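Local structure of ABC transporter substrate-binding protein (Vibrio cholerae, 3LKV) at residues D23-G28 and V94-T99; D31-K36 and K42-D47; D71-I76 and S86-I91; A255-G260 and G264-Q269. The protein probably serves as the substrate-binding component of an ABC transporter, holding a phenylalanine molecule in the pocket between its two lobes. All blocks are in the same frame, centred on the assembly; numbering follows the deposited sequence.

All four contacts lie in the lobe built on the parallel sheet that holds strands 44-50, 72-76 and 93-98. Contact 1, nearest the centre of the chain, is buried and adjoins the phenylalanine pocket; contact 2 is buried but peripheral, beside the second subunit, and contacts 3 and 4 are partly buried and also far from the centre. Contacts 1 and 2 share helix 20-35, and backbone bonds between strands 93-98 and 72-76 link contacts 1 and 3. The interfaces are largely apolar, and no hydrogen bond joins the two segments of any. Polar chemistry sits to one side: ligand bonds in contact 1, zinc carboxylates in contacts 2 and 4, an ST motif at Thr88 in contact 3.

Contact 1: D23-G28 and V94-T99; sequences DATRQG and VFTAVT. With PHE (phenylalanine), chain B.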
loop_
_atom_site.group_PDB
_atom_site.type_symbol
_atom_site.label_atom_id
_atom_site.label_comp_id
_atom_site.label_asym_id
_atom_site.label_seq_id
_atom_site.Cartn_x
_atom_site.Cartn_y
_atom_site.Cartn_z
ATOM N N ASP A 23 1.013 2.975 -13.032
ATOM C CA ASP A 23 0.516 2.472 -11.762
ATOM C C ASP A 23 0.055 1.029 -11.866
ATOM O O ASP A 23 0.215 0.294 -10.905
ATOM C CB ASP A 23 -0.602 3.336 -11.177
ATOM C CG ASP A 23 -0.084 4.712 -10.696
ATOM O OD1 ASP A 23 1.152 4.999 -10.665
ATOM O OD2 ASP A 23 -0.937 5.543 -10.355
ATOM N N ALA A 24 -0.500 0.616 -13.000
ATOM C CA ALA A 24 -0.905 -0.775 -13.147
ATOM C C ALA A 24 0.355 -1.639 -13.252
ATOM O O ALA A 24 0.389 -2.741 -12.758
ATOM C CB ALA A 24 -1.831 -1.003 -14.386
ATOM N N THR A 25 1.376 -1.141 -13.935
ATOM C CA THR A 25 2.596 -1.876 -14.058
ATOM C C THR A 25 3.185 -2.110 -12.682
ATOM O O THR A 25 3.599 -3.208 -12.357
ATOM C CB THR A 25 3.604 -1.137 -14.927
ATOM O OG1 THR A 25 3.039 -0.951 -16.230
ATOM C CG2 THR A 25 4.850 -1.923 -15.065
ATOM N N ARG A 26 3.196 -1.071 -11.864
ATOM C CA ARG A 26 3.749 -1.169 -10.526
ATOM C C ARG A 26 2.950 -2.134 -9.639
ATOM O O ARG A 26 3.536 -2.872 -8.867
ATOM C CB ARG A 26 3.830 0.217 -9.882
ATOM C CG ARG A 26 4.549 0.184 -8.554
ATOM C CD ARG A 26 4.886 1.499 -7.989
ATOM N NE ARG A 26 3.780 2.029 -7.183
ATOM C CZ ARG A 26 2.935 2.965 -7.591
ATOM N NH1 ARG A 26 3.019 3.479 -8.808
ATOM N NH2 ARG A 26 1.987 3.374 -6.799
ATOM N N GLN A 27 1.627 -2.122 -9.737
ATOM C CA GLN A 27 0.813 -3.046 -8.949
ATOM C C GLN A 27 1.072 -4.487 -9.384
ATOM O O GLN A 27 1.141 -5.437 -8.571
ATOM C CB GLN A 27 -0.669 -2.734 -9.143
ATOM C CG GLN A 27 -1.595 -3.549 -8.206
ATOM C CD GLN A 27 -1.312 -3.311 -6.729
ATOM O OE1 GLN A 27 -1.449 -2.193 -6.258
ATOM N NE2 GLN A 27 -0.935 -4.372 -5.978
ATOM N N GLY A 28 1.178 -4.649 -10.685
ATOM C CA GLY A 28 1.503 -5.951 -11.256
ATOM C C GLY A 28 2.829 -6.518 -10.769
ATOM O O GLY A 28 2.947 -7.718 -10.477
ATOM N N VAL A 94 16.208 -3.476 -13.735
ATOM C CA VAL A 94 15.184 -4.067 -14.584
ATOM C C VAL A 94 14.273 -2.934 -14.996
ATOM O O VAL A 94 13.609 -2.330 -14.161
ATOM C CB VAL A 94 14.346 -5.051 -13.822
ATOM C CG1 VAL A 94 13.240 -5.560 -14.734
ATOM C CG2 VAL A 94 15.263 -6.206 -13.262
ATOM N N PHE A 95 14.262 -2.605 -16.255
ATOM C CA PHE A 95 13.355 -1.568 -16.697
ATOM C C PHE A 95 12.098 -2.258 -17.143
ATOM O O PHE A 95 12.086 -3.478 -17.425
ATOM C CB PHE A 95 13.927 -0.729 -17.844
ATOM C CG PHE A 95 14.340 -1.547 -19.060
ATOM C CD1 PHE A 95 13.395 -2.019 -19.946
ATOM C CD2 PHE A 95 15.653 -1.811 -19.304
ATOM C CE1 PHE A 95 13.760 -2.735 -21.042
ATOM C CE2 PHE A 95 16.053 -2.543 -20.424
ATOM C CZ PHE A 95 15.097 -3.002 -21.283
ATOM N N THR A 96 11.029 -1.483 -17.159
ATOM C CA THR A 96 9.748 -1.969 -17.533
ATOM C C THR A 96 8.886 -0.876 -18.126
ATOM O O THR A 96 9.049 0.268 -17.846
ATOM C CB THR A 96 9.082 -2.718 -16.358
ATOM O OG1 THR A 96 7.936 -3.395 -16.866
ATOM C CG2 THR A 96 8.675 -1.791 -15.179
ATOM N N ALA A 97 8.017 -1.262 -19.035
ATOM C CA ALA A 97 7.171 -0.372 -19.782
ATOM C C ALA A 97 8.009 0.658 -20.483
ATOM O O ALA A 97 7.670 1.856 -20.523
ATOM C CB ALA A 97 6.077 0.290 -18.841
ATOM N N VAL A 98 9.124 0.184 -21.049
ATOM C CA VAL A 98 9.981 1.056 -21.871
ATOM C C VAL A 98 9.772 0.762 -23.366
ATOM O O VAL A 98 9.923 -0.377 -23.838
ATOM C CB VAL A 98 11.443 0.894 -21.510
ATOM C CG1 VAL A 98 12.334 1.498 -22.621
ATOM C CG2 VAL A 98 11.708 1.472 -20.074
ATOM N N THR A 99 9.426 1.788 -24.118
ATOM C CA THR A 99 9.012 1.636 -25.497
ATOM C C THR A 99 10.139 1.066 -26.390
ATOM O O THR A 99 9.924 0.093 -27.133
ATOM C CB THR A 99 8.545 3.008 -26.039
ATOM O OG1 THR A 99 7.249 3.330 -25.460
ATOM C CG2 THR A 99 8.558 3.032 -27.568
HETATM N N PHE B . 6.427 3.161 -22.763
HETATM C CA PHE B . 6.491 4.503 -22.057
HETATM C C PHE B . 7.982 4.863 -21.810
HETATM O O PHE B . 8.846 4.258 -22.510
HETATM C CB PHE B . 5.650 4.520 -20.772
HETATM C CG PHE B . 4.151 4.647 -21.034
HETATM C CD1 PHE B . 3.605 5.869 -21.467
HETATM C CD2 PHE B . 3.305 3.571 -20.878
HETATM C CE1 PHE B . 2.279 5.988 -21.736
HETATM C CE2 PHE B . 1.973 3.685 -21.134
HETATM C CZ PHE B . 1.434 4.876 -21.572
HETATM O OXT PHE B . 8.362 5.731 -20.993
#
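Thr25 and Thr96 meet methyl to methyl, tip to tip, with CG2 of Thr25 3.8 Å from CG2 of Thr96. Beside them, Thr25 OG1 lies 4.2 Å from Ala97 CB. The hydroxyls are used elsewhere: Thr25 OG1 bonds to the carbonyl of Ala21 one helical turn back, and Thr96 OG1 pairs with Thr250 OG1. With OG1 turned back beside its own backbone N (chi1 -60°), Thr25 is left with its methyl facing the strand. At Ala97 the chain turns a corner and, as in other periplasmic binding proteins, the chain leaving a parallel strand supplies ligand-binding groups. The bound phenylalanine's amino N donates to Ala97 O at 2.9 Å and to Thr99 OG1 at 2.8 Å, while Thr99 N donates to the ligand's carboxylate O at 3.0 Å; Thr78, Asp122 and Asn203 add further bonds. On the helix, Arg26 NH1 forms a salt bridge with Asp23 OD1 at 3.0 Å, from above the carboxylate plane, and the Gln15 amide bonds to both partners. Helix 20-35 thus packs against strand 93-98 at Thr96 and the corner at Ala97; Thr96 also touches Ile246 of helix 243-258 and Val74 and Ile76 of strand 72-76.

Contact 2: D31-K36 and K42-D47; sequences DGLKAK and KNLEFD. With ZN (zinc ion), chain C.
Leu33 carries CG beside its backbone N (chi1 -77°), whereas Leu44 sends CG opposite its own N (chi1 172°), and the two side chains cross at about a right angle. Their methyls meet at 4.2 Å, Leu33 CD1 against Leu44 CD2. The same CD1 of Leu33 comes obliquely to the Phe46 ring, 4.2 Å from CE1, so one methyl serves both strand residues. The contact joins the helix and second strand of the beta-alpha-beta unit of strand 9-15, helix 20-35 and strand 44-50: Leu44 and Phe46 face the helix, and Ala251 and Val254 of helix 243-258 also cover Leu33. Glu45 and Asp47, alternating with them, point to the other side of the strand and bind zinc. Glu45 gives one oxygen, OE2, 2.0 Å from the zinc, while Asp47 gives both, with OD1 at 1.9 Å and OD2 at 2.2 Å from the metal. Glu45 and Asp47 of the second subunit bind zinc here too, so the metal site joins the two subunits, and Lys10 NZ bonds to both Glu45 OE2 and Asp47 OD2. The strand is thus apolar toward its helix and acidic toward the partner subunit, where zinc and the lysine probably offset the gathered negative charge.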
loop_
_atom_site.group_PDB
_atom_site.type_symbol
_atom_site.label_atom_id
_atom_site.label_comp_id
_atom_site.label_asym_id
_atom_site.label_seq_id
_atom_site.Cartn_x
_atom_site.Cartn_y
_atom_site.Cartn_z
ATOM N N ASP A 31 2.296 -7.647 -7.082
ATOM C CA ASP A 31 1.519 -8.902 -6.984
ATOM C C ASP A 31 2.321 -10.076 -7.535
ATOM O O ASP A 31 2.301 -11.166 -6.979
ATOM C CB ASP A 31 0.190 -8.796 -7.734
ATOM C CG ASP A 31 -0.741 -7.683 -7.172
ATOM O OD1 ASP A 31 -0.465 -7.155 -6.071
ATOM O OD2 ASP A 31 -1.750 -7.357 -7.852
ATOM N N GLY A 32 3.075 -9.843 -8.602
ATOM C CA GLY A 32 3.900 -10.906 -9.154
ATOM C C GLY A 32 5.010 -11.303 -8.186
ATOM O O GLY A 32 5.334 -12.491 -8.059
ATOM N N LEU A 33 5.586 -10.324 -7.491
ATOM C CA LEU A 33 6.624 -10.642 -6.474
ATOM C C LEU A 33 6.009 -11.468 -5.332
ATOM O O LEU A 33 6.561 -12.475 -4.923
ATOM C CB LEU A 33 7.267 -9.382 -5.929
ATOM C CG LEU A 33 8.288 -8.753 -6.878
ATOM C CD1 LEU A 33 8.719 -7.432 -6.350
ATOM C CD2 LEU A 33 9.481 -9.728 -7.041
ATOM N N LYS A 34 4.813 -11.100 -4.908
ATOM C CA LYS A 34 4.104 -11.896 -3.912
ATOM C C LYS A 34 3.933 -13.347 -4.364
ATOM O O LYS A 34 4.258 -14.244 -3.621
ATOM C CB LYS A 34 2.719 -11.302 -3.650
ATOM C CG LYS A 34 1.969 -11.945 -2.451
ATOM C CD LYS A 34 0.881 -10.940 -1.961
ATOM C CE LYS A 34 0.348 -11.241 -0.560
ATOM N NZ LYS A 34 -0.215 -12.616 -0.500
ATOM N N ALA A 35 3.435 -13.561 -5.576
ATOM C CA ALA A 35 3.278 -14.922 -6.088
ATOM C C ALA A 35 4.631 -15.656 -6.156
ATOM O O ALA A 35 4.678 -16.854 -6.035
ATOM C CB ALA A 35 2.527 -14.927 -7.476
ATOM N N LYS A 36 5.748 -14.943 -6.288
ATOM C CA LYS A 36 7.079 -15.590 -6.257
ATOM C C LYS A 36 7.630 -15.791 -4.841
ATOM O O LYS A 36 8.781 -16.166 -4.699
ATOM C CB LYS A 36 8.116 -14.755 -7.038
ATOM C CG LYS A 36 7.870 -14.570 -8.557
ATOM C CD LYS A 36 8.097 -15.878 -9.259
ATOM C CE LYS A 36 8.182 -15.715 -10.747
ATOM N NZ LYS A 36 8.928 -16.889 -11.277
ATOM N N LYS A 42 7.338 -9.063 5.225
ATOM C CA LYS A 42 7.990 -10.316 5.654
ATOM C C LYS A 42 9.388 -10.279 5.122
ATOM O O LYS A 42 10.284 -9.984 5.853
ATOM C CB LYS A 42 7.199 -11.550 5.178
ATOM C CG LYS A 42 5.746 -11.460 5.637
ATOM C CD LYS A 42 4.969 -12.754 5.529
ATOM C CE LYS A 42 3.635 -12.701 6.374
ATOM N NZ LYS A 42 2.700 -11.614 5.979
ATOM N N ASN A 43 9.596 -10.532 3.841
ATOM C CA ASN A 43 10.930 -10.662 3.318
ATOM C C ASN A 43 11.145 -9.725 2.142
ATOM O O ASN A 43 12.097 -9.895 1.398
ATOM C CB ASN A 43 11.167 -12.113 2.872
ATOM C CG ASN A 43 10.229 -12.545 1.729
ATOM O OD1 ASN A 43 9.168 -11.971 1.524
ATOM N ND2 ASN A 43 10.616 -13.576 1.017
ATOM N N LEU A 44 10.276 -8.745 1.953
ATOM C CA LEU A 44 10.408 -7.837 0.812
ATOM C C LEU A 44 10.253 -6.430 1.338
ATOM O O LEU A 44 9.274 -6.157 2.007
ATOM C CB LEU A 44 9.318 -8.091 -0.258
ATOM C CG LEU A 44 9.264 -7.065 -1.386
ATOM C CD1 LEU A 44 10.518 -7.068 -2.251
ATOM C CD2 LEU A 44 7.980 -7.298 -2.259
ATOM N N GLU A 45 11.222 -5.573 1.047
ATOM C CA GLU A 45 11.138 -4.132 1.271
ATOM C C GLU A 45 11.006 -3.580 -0.166
ATOM O O GLU A 45 11.902 -3.734 -0.992
ATOM C CB GLU A 45 12.399 -3.585 1.968
ATOM C CG GLU A 45 12.435 -2.034 2.118
ATOM C CD GLU A 45 13.795 -1.489 2.639
ATOM O OE1 GLU A 45 14.647 -2.300 3.005
ATOM O OE2 GLU A 45 14.008 -0.239 2.722
ATOM N N PHE A 46 9.887 -2.940 -0.430
ATOM C CA PHE A 46 9.542 -2.475 -1.769
ATOM C C PHE A 46 9.439 -0.946 -1.623
ATOM O O PHE A 46 8.483 -0.438 -1.110
ATOM C CB PHE A 46 8.205 -3.116 -2.127
ATOM C CG PHE A 46 7.716 -2.840 -3.480
ATOM C CD1 PHE A 46 8.062 -3.644 -4.535
ATOM C CD2 PHE A 46 6.814 -1.801 -3.705
ATOM C CE1 PHE A 46 7.533 -3.430 -5.809
ATOM C CE2 PHE A 46 6.284 -1.575 -4.987
ATOM C CZ PHE A 46 6.630 -2.391 -6.024
ATOM N N ASP A 47 10.458 -0.239 -2.016
ATOM C CA ASP A 47 10.453 1.222 -1.922
ATOM C C ASP A 47 10.107 1.754 -3.307
ATOM O O ASP A 47 10.461 1.163 -4.316
ATOM C CB ASP A 47 11.847 1.719 -1.555
ATOM C CG ASP A 47 12.251 1.347 -0.137
ATOM O OD1 ASP A 47 11.373 1.328 0.726
ATOM O OD2 ASP A 47 13.448 1.112 0.131
HETATM ZN ZN ZN C . 12.687 1.160 2.150
#

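Contact 3: D71-I76 and S86-I91; sequences DVLVGI and SATKTI
Thr88 OG1 accepts a hydrogen bond from Ile91 N, 3.1 Å long and nearly straight at 163°, and this bond sets the two residues that pack on Leu73. It closes an ST motif just after helix 78-87, within the beta-alpha-beta unit of strand 72-76, helix 78-87 and strand 93-98. Thr88 holds OG1 opposite its backbone N (chi1 -173°), which lets the hydroxyl reach forward to Ile91 N and leaves CG2 between the backbone N and the carbonyl carbon, facing the strand. There Thr88 CG2 meets Leu73 CD1 tip to tip at 3.6 Å. Ile91 approaches the same leucine obliquely, its CG2 branch lying 3.7 Å from Leu73 CD1 and 4.0 Å from Leu73 CG. A single leucine methyl therefore lodges against both ends of the turn that the threonine hydroxyl closes. Phe65 of helix 55-66 and Ala12 of strand 9-15 also pack on the buried Leu73, while Val66 of helix 55-66 and Ile93 border Thr88. Asn116 ND2 bonds to the carbonyl oxygens of both Thr88 and Ile91, linking the two ends of the turn. Val72 and Val74, pointing to the other side of the strand, pack on helix 243-258, so that strand 72-76 is covered on both faces. Just before the strand, Asp71 OD2 accepts a hydrogen bond from Lys10 N, and the backbone of this residue stays close to the turn, with Asp71 O 4.2 Å from Ile91 CG2.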
loop_
_atom_site.group_PDB
_atom_site.type_symbol
_atom_site.label_atom_id
_atom_site.label_comp_id
_atom_site.label_asym_id
_atom_site.label_seq_id
_atom_site.Cartn_x
_atom_site.Cartn_y
_atom_site.Cartn_z
ATOM N N ASP A 71 18.895 -4.438 -3.649
ATOM C CA ASP A 71 19.299 -5.635 -4.409
ATOM C C ASP A 71 18.960 -5.434 -5.882
ATOM O O ASP A 71 19.693 -5.894 -6.784
ATOM C CB ASP A 71 18.601 -6.870 -3.855
ATOM C CG ASP A 71 18.949 -7.141 -2.369
ATOM O OD1 ASP A 71 20.114 -7.465 -2.108
ATOM O OD2 ASP A 71 18.099 -7.025 -1.435
ATOM N N VAL A 72 17.831 -4.787 -6.160
ATOM C CA VAL A 72 17.416 -4.598 -7.538
ATOM C C VAL A 72 16.729 -3.257 -7.680
ATOM O O VAL A 72 15.932 -2.856 -6.808
ATOM C CB VAL A 72 16.424 -5.730 -8.057
ATOM C CG1 VAL A 72 16.069 -5.483 -9.509
ATOM C CG2 VAL A 72 17.061 -7.114 -7.908
ATOM N N LEU A 73 17.066 -2.564 -8.756
ATOM C CA LEU A 73 16.430 -1.291 -9.079
ATOM C C LEU A 73 15.469 -1.529 -10.235
ATOM O O LEU A 73 15.805 -2.274 -11.152
ATOM C CB LEU A 73 17.457 -0.253 -9.468
ATOM C CG LEU A 73 18.407 0.238 -8.393
ATOM C CD1 LEU A 73 19.729 0.703 -9.077
ATOM C CD2 LEU A 73 17.751 1.382 -7.615
ATOM N N VAL A 74 14.276 -0.958 -10.160
ATOM C CA VAL A 74 13.280 -1.133 -11.205
ATOM C C VAL A 74 12.953 0.251 -11.753
ATOM O O VAL A 74 12.607 1.182 -10.972
ATOM C CB VAL A 74 11.988 -1.807 -10.685
ATOM C CG1 VAL A 74 10.934 -1.803 -11.793
ATOM C CG2 VAL A 74 12.273 -3.257 -10.203
ATOM N N GLY A 75 13.145 0.435 -13.043
ATOM C CA GLY A 75 12.802 1.707 -13.655
ATOM C C GLY A 75 11.562 1.537 -14.499
ATOM O O GLY A 75 11.590 0.878 -15.564
ATOM N N ILE A 76 10.469 2.126 -14.055
ATOM C CA ILE A 76 9.252 2.049 -14.792
ATOM C C ILE A 76 9.164 3.342 -15.653
ATOM O O ILE A 76 9.051 4.460 -15.114
ATOM C CB ILE A 76 8.049 1.994 -13.856
ATOM C CG1 ILE A 76 8.093 0.787 -12.942
ATOM C CG2 ILE A 76 6.768 2.000 -14.646
ATOM C CD1 ILE A 76 6.876 0.723 -11.905
ATOM N N SER A 86 22.401 5.771 -15.604
ATOM C CA SER A 86 23.450 6.749 -15.341
ATOM C C SER A 86 24.033 6.635 -13.899
ATOM O O SER A 86 25.241 6.783 -13.660
ATOM C CB SER A 86 22.910 8.135 -15.695
ATOM O OG SER A 86 23.804 9.065 -15.148
ATOM N N ALA A 87 23.174 6.286 -12.935
ATOM C CA ALA A 87 23.538 6.309 -11.500
ATOM C C ALA A 87 24.209 5.045 -11.020
ATOM O O ALA A 87 24.897 5.018 -9.953
ATOM C CB ALA A 87 22.275 6.590 -10.656
ATOM N N THR A 88 24.027 3.964 -11.765
ATOM C CA THR A 88 24.747 2.747 -11.439
ATOM C C THR A 88 25.055 1.863 -12.638
ATOM O O THR A 88 24.213 1.643 -13.479
ATOM C CB THR A 88 24.005 1.880 -10.392
ATOM O OG1 THR A 88 24.870 0.791 -10.004
ATOM C CG2 THR A 88 22.698 1.287 -10.972
ATOM N N LYS A 89 26.265 1.318 -12.650
ATOM C CA LYS A 89 26.694 0.347 -13.661
ATOM C C LYS A 89 26.761 -1.103 -13.161
ATOM O O LYS A 89 27.185 -1.977 -13.917
ATOM C CB LYS A 89 28.132 0.699 -14.152
ATOM C CG LYS A 89 28.355 2.141 -14.595
ATOM C CD LYS A 89 27.437 2.555 -15.756
ATOM C CE LYS A 89 27.374 4.118 -15.849
ATOM N NZ LYS A 89 26.421 4.536 -16.893
ATOM N N THR A 90 26.394 -1.347 -11.915
ATOM C CA THR A 90 26.630 -2.624 -11.252
ATOM C C THR A 90 25.413 -3.163 -10.502
ATOM O O THR A 90 25.218 -4.375 -10.376
ATOM C CB THR A 90 27.699 -2.447 -10.195
ATOM O OG1 THR A 90 27.342 -1.313 -9.402
ATOM C CG2 THR A 90 29.075 -2.162 -10.835
ATOM N N ILE A 91 24.628 -2.287 -9.894
ATOM C CA ILE A 91 23.370 -2.746 -9.281
ATOM C C ILE A 91 22.437 -3.150 -10.404
ATOM O O ILE A 91 22.232 -2.412 -11.348
ATOM C CB ILE A 91 22.708 -1.678 -8.373
ATOM C CG1 ILE A 91 23.739 -1.186 -7.316
ATOM C CG2 ILE A 91 21.487 -2.246 -7.718
ATOM C CD1 ILE A 91 23.134 -0.141 -6.370
#

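Contact 4: A255-G260 and G264-Q269; sequences AAILEG and GSLDVQ. With ZN (zinc ion), chain D.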
loop_
_atom_site.group_PDB
_atom_site.type_symbol
_atom_site.label_atom_id
_atom_site.label_comp_id
_atom_site.label_asym_id
_atom_site.label_seq_id
_atom_site.Cartn_x
_atom_site.Cartn_y
_atom_site.Cartn_z
ATOM N N ALA A 255 12.790 -11.575 -9.608
ATOM C CA ALA A 255 13.034 -12.784 -8.802
ATOM C C ALA A 255 14.258 -13.540 -9.308
ATOM O O ALA A 255 15.060 -14.023 -8.499
ATOM C CB ALA A 255 11.822 -13.717 -8.706
ATOM N N ALA A 256 14.426 -13.625 -10.632
ATOM C CA ALA A 256 15.556 -14.379 -11.171
ATOM C C ALA A 256 16.838 -13.682 -10.729
ATOM O O ALA A 256 17.792 -14.325 -10.323
ATOM C CB ALA A 256 15.457 -14.503 -12.721
ATOM N N ILE A 257 16.844 -12.364 -10.713
ATOM C CA ILE A 257 18.068 -11.654 -10.329
ATOM C C ILE A 257 18.364 -11.866 -8.849
ATOM O O ILE A 257 19.509 -12.079 -8.429
ATOM C CB ILE A 257 17.966 -10.149 -10.688
ATOM C CG1 ILE A 257 17.998 -10.030 -12.214
ATOM C CG2 ILE A 257 19.075 -9.303 -10.025
ATOM C CD1 ILE A 257 17.635 -8.679 -12.821
ATOM N N LEU A 258 17.324 -11.794 -8.049
ATOM C CA LEU A 258 17.477 -11.952 -6.605
ATOM C C LEU A 258 18.062 -13.328 -6.287
ATOM O O LEU A 258 18.745 -13.480 -5.317
ATOM C CB LEU A 258 16.109 -11.777 -5.897
ATOM C CG LEU A 258 15.602 -10.319 -5.769
ATOM C CD1 LEU A 258 14.214 -10.302 -5.243
ATOM C CD2 LEU A 258 16.506 -9.473 -4.871
ATOM N N GLU A 259 17.788 -14.298 -7.126
ATOM C CA GLU A 259 18.270 -15.636 -6.967
ATOM C C GLU A 259 19.628 -15.873 -7.603
ATOM O O GLU A 259 20.064 -16.995 -7.722
ATOM C CB GLU A 259 17.215 -16.619 -7.539
ATOM C CG GLU A 259 16.050 -16.734 -6.557
ATOM C CD GLU A 259 14.700 -17.080 -7.187
ATOM O OE1 GLU A 259 14.683 -17.728 -8.290
ATOM O OE2 GLU A 259 13.672 -16.686 -6.526
ATOM N N GLY A 260 20.309 -14.811 -7.980
ATOM C CA GLY A 260 21.652 -14.921 -8.439
ATOM C C GLY A 260 21.862 -14.907 -9.942
ATOM O O GLY A 260 22.966 -15.171 -10.366
ATOM N N GLY A 264 22.436 -9.042 -17.176
ATOM C CA GLY A 264 22.876 -9.000 -18.573
ATOM C C GLY A 264 22.684 -10.317 -19.348
ATOM O O GLY A 264 22.826 -10.337 -20.565
ATOM N N SER A 265 22.383 -11.410 -18.634
ATOM C CA SER A 265 22.241 -12.714 -19.243
ATOM C C SER A 265 20.774 -12.944 -19.484
ATOM O O SER A 265 20.418 -13.980 -19.962
ATOM C CB SER A 265 22.774 -13.841 -18.332
ATOM O OG SER A 265 21.804 -14.138 -17.271
ATOM N N LEU A 266 19.917 -11.981 -19.134
ATOM C CA LEU A 266 18.494 -12.156 -19.379
ATOM C C LEU A 266 18.079 -11.322 -20.588
ATOM O O LEU A 266 18.256 -10.093 -20.598
ATOM C CB LEU A 266 17.688 -11.762 -18.169
ATOM C CG LEU A 266 17.966 -12.504 -16.867
ATOM C CD1 LEU A 266 17.204 -11.899 -15.720
ATOM C CD2 LEU A 266 17.625 -14.016 -16.948
ATOM N N ASP A 267 17.545 -11.985 -21.607
ATOM C CA ASP A 267 17.055 -11.286 -22.786
ATOM C C ASP A 267 15.921 -10.307 -22.454
ATOM O O ASP A 267 15.065 -10.587 -21.627
ATOM C CB ASP A 267 16.544 -12.240 -23.884
ATOM C CG ASP A 267 17.569 -13.217 -24.359
ATOM O OD1 ASP A 267 18.822 -12.927 -24.266
ATOM O OD2 ASP A 267 17.106 -14.326 -24.835
ATOM N N VAL A 268 15.901 -9.185 -23.146
ATOM C CA VAL A 268 14.834 -8.221 -23.007
ATOM C C VAL A 268 13.567 -8.769 -23.693
ATOM O O VAL A 268 13.593 -9.188 -24.819
ATOM C CB VAL A 268 15.240 -6.870 -23.612
ATOM C CG1 VAL A 268 13.996 -5.905 -23.757
ATOM C CG2 VAL A 268 16.301 -6.251 -22.795
ATOM N N GLN A 269 12.444 -8.724 -23.019
ATOM C CA GLN A 269 11.226 -9.241 -23.576
ATOM C C GLN A 269 10.408 -8.109 -24.186
ATOM O O GLN A 269 10.318 -7.025 -23.611
ATOM C CB GLN A 269 10.441 -9.868 -22.435
ATOM C CG GLN A 269 9.169 -10.544 -22.836
ATOM C CD GLN A 269 9.474 -11.896 -23.428
ATOM O OE1 GLN A 269 10.304 -12.648 -22.875
ATOM N NE2 GLN A 269 8.842 -12.205 -24.581
HETATM ZN ZN ZN D . 18.578 -15.323 -25.717
#
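Helix 243-258 ends in a Schellman motif, with Gly260 N bonded to Ile257 O at 2.9 Å and Lys261 N to Ala256 O; Gly260, at positive phi (100°), turns the chain so that it comes back past the helix. On the returning segment Leu266 points toward the last helical turn. Its CD1 does the touching: it lies 4.1 Å from Ile257 CG1, the two side chains crossing at a slant, and 4.3 Å from Ala256 CB. Lys261 and Tyr253 also border Leu266. Ile257 in turn packs on Val94 and Pro92, so the leucine adds an outer layer to the packing between the helix and strand 93-98. The segment then runs on to strand 269-270, the outermost strand, within this chain, of the lobe's parallel sheet, in a two-lobed fold of the periplasmic binding protein kind. The polar groups of the path are tied to their surroundings: Leu266 O accepts from Thr118 OG1, and Asp267 O bonds to Tyr253 OH of the same helix. The next residue after the leucine, Asp267, binds a zinc ion through OD2 at 2.0 Å, and Glu111 binds the same ion. Gln112 NE2 bonds to Asp267 OD1 and to Ser265 O, bridging the carboxylate's second oxygen to the backbone just before Leu266.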